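Local coordinates for cerato-platanin-like protein (Moniliophthora perniciosa, PDB 3SUK), which is a secreted fungal protein of the cerato-platanin family with a double-psi beta-barrel fold, whose precise function is not established, at residues A23-A28 against G54-P59. Sequence-based numbering, arbitrary orientation.
Sequences ACSTGA and GGFNSP
Phe-56 and Thr-26 carry the apolar contact between these two loops. The Thr-26 methyl CG2 meets the outer edge of the phenyl ring, 3.3 Å from Phe-56 CZ and equally near CE1. That is unusually tight, and Thr-26 chi1 (-97°) is not staggered, so the exact closeness is doubtful. Thr-26 CB lies in the plane of the ring. Ser-25 OG lies farther off at the same edge, 4.0 Å from Phe-56 CE1. Phe-56 CG is anti to its backbone N (chi1 -176°), which carries the ring across to residues 25-27. At the other end, Ala-23 CB packs on the Gly-55 backbone, 3.9 Å from Gly-55 C.

No direct hydrogen bond joins the segments. One water does the bridging. It donates to Ala-23 O at 2.9 Å and to Thr-26 O at 2.8 Å, and accepts from Asn-57 N at 2.9 Å. Ala-23 O also takes a CA-H...O contact from Phe-56 CA, 3.5 Å long and nearly straight, with 166° at the hydrogen.

Asn-57 turns its amide oxygen toward the far end of 23-28. OD1 lies 3.2 Å from Ala-28 N, but the angle is too poor for a hydrogen bond. The hydrogen bond of Asn-57 OD1 goes to Asn-29 N, one residue past the segment.

Gly-55 to Ser-58 form a type II beta turn, with Phe-56 and Asn-57 at its centre. The chain makes an inverse gamma turn at Cys-24, closed by a weak hydrogen bond from Ser-25 N to Ala-23 O. Ala-23 N is hydrogen-bonded to Asp-84 OD1.

The contact thus pairs two surface loops flanking strand 47-50 of the double-psi barrel. A single water links two carbonyls and one N-H. The Cys-24 to Cys-61 disulfide ties the same loops covalently, consistent with a contact that need not be strong by itself.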
loop_
_atom_site.group_PDB
_atom_site.type_symbol
_atom_site.label_atom_id
_atom_site.label_comp_id
_atom_site.label_asym_id
_atom_site.label_seq_id
_atom_site.Cartn_x
_atom_site.Cartn_y
_atom_site.Cartn_z
ATOM N N ALA A 23 5.680 4.655 -9.716
ATOM C CA ALA A 23 6.257 5.945 -9.552
ATOM C C ALA A 23 7.596 5.884 -8.794
ATOM O O ALA A 23 8.458 6.652 -9.079
ATOM C CB ALA A 23 5.296 6.830 -8.829
ATOM N N CYS A 24 7.684 4.984 -7.824
ATOM C CA CYS A 24 8.867 4.844 -6.964
ATOM C C CYS A 24 9.905 3.870 -7.520
ATOM O O CYS A 24 10.331 2.989 -6.877
ATOM C CB CYS A 24 8.477 4.446 -5.534
ATOM S SG CYS A 24 7.242 5.619 -4.766
ATOM N N SER A 25 10.282 4.160 -8.752
ATOM C CA SER A 25 11.194 3.322 -9.479
ATOM C C SER A 25 12.652 3.782 -9.235
ATOM O O SER A 25 13.284 3.291 -8.369
ATOM C CB SER A 25 10.807 3.400 -10.977
ATOM O OG SER A 25 10.789 4.695 -11.480
ATOM N N THR A 26 13.060 4.788 -9.953
ATOM C CA THR A 26 14.390 5.307 -10.084
ATOM C C THR A 26 14.526 6.633 -9.286
ATOM O O THR A 26 13.616 7.062 -8.629
ATOM C CB THR A 26 14.489 5.436 -11.691
ATOM O OG1 THR A 26 15.139 4.342 -12.306
ATOM C CG2 THR A 26 14.668 6.743 -12.236
ATOM N N GLY A 27 15.681 7.278 -9.332
ATOM C CA GLY A 27 15.888 8.564 -8.685
ATOM C C GLY A 27 16.291 8.431 -7.231
ATOM O O GLY A 27 16.321 7.362 -6.716
ATOM N N ALA A 28 16.532 9.547 -6.579
ATOM C CA ALA A 28 17.056 9.500 -5.221
ATOM C C ALA A 28 16.128 8.771 -4.260
ATOM O O ALA A 28 16.586 8.050 -3.427
ATOM C CB ALA A 28 17.339 10.887 -4.742
ATOM N N GLY A 54 3.214 11.862 -4.633
ATOM C CA GLY A 54 2.874 12.748 -5.732
ATOM C C GLY A 54 3.205 12.164 -7.082
ATOM O O GLY A 54 2.577 12.450 -8.057
ATOM N N GLY A 55 4.275 11.403 -7.144
ATOM C CA GLY A 55 4.789 10.879 -8.386
ATOM C C GLY A 55 6.253 10.528 -8.201
ATOM O O GLY A 55 6.698 10.330 -7.090
ATOM N N PHE A 56 6.993 10.538 -9.299
ATOM C CA PHE A 56 8.400 10.176 -9.338
ATOM C C PHE A 56 9.209 10.942 -8.336
ATOM O O PHE A 56 9.050 12.089 -8.169
ATOM C CB PHE A 56 8.963 10.589 -10.706
ATOM C CG PHE A 56 10.379 10.181 -10.922
ATOM C CD1 PHE A 56 10.698 8.893 -11.209
ATOM C CD2 PHE A 56 11.373 11.082 -10.817
ATOM C CE1 PHE A 56 12.019 8.513 -11.388
ATOM C CE2 PHE A 56 12.683 10.696 -10.998
ATOM C CZ PHE A 56 12.968 9.400 -11.277
ATOM N N ASN A 57 10.094 10.221 -7.654
ATOM C CA ASN A 57 11.056 10.764 -6.720
ATOM C C ASN A 57 10.412 11.386 -5.495
ATOM O O ASN A 57 10.984 12.194 -4.822
ATOM C CB ASN A 57 12.059 11.716 -7.428
ATOM C CG ASN A 57 13.288 11.944 -6.627
ATOM O OD1 ASN A 57 13.748 11.058 -5.958
ATOM N ND2 ASN A 57 13.778 13.162 -6.629
ATOM N N SER A 58 9.207 10.947 -5.171
ATOM C CA SER A 58 8.557 11.511 -4.006
ATOM C C SER A 58 9.317 11.088 -2.743
ATOM O O SER A 58 9.680 9.950 -2.634
ATOM C CB SER A 58 7.147 10.962 -3.915
ATOM O OG SER A 58 6.607 11.288 -2.673
ATOM N N PRO A 59 9.480 11.984 -1.782
ATOM C CA PRO A 59 10.079 11.571 -0.515
ATOM C C PRO A 59 9.155 10.649 0.280
ATOM O O PRO A 59 9.629 10.105 1.220
ATOM C CB PRO A 59 10.329 12.889 0.210
ATOM C CG PRO A 59 9.218 13.753 -0.283
ATOM C CD PRO A 59 9.163 13.430 -1.758
HETATM O O HOH W 1 10.940 7.466 -7.873
#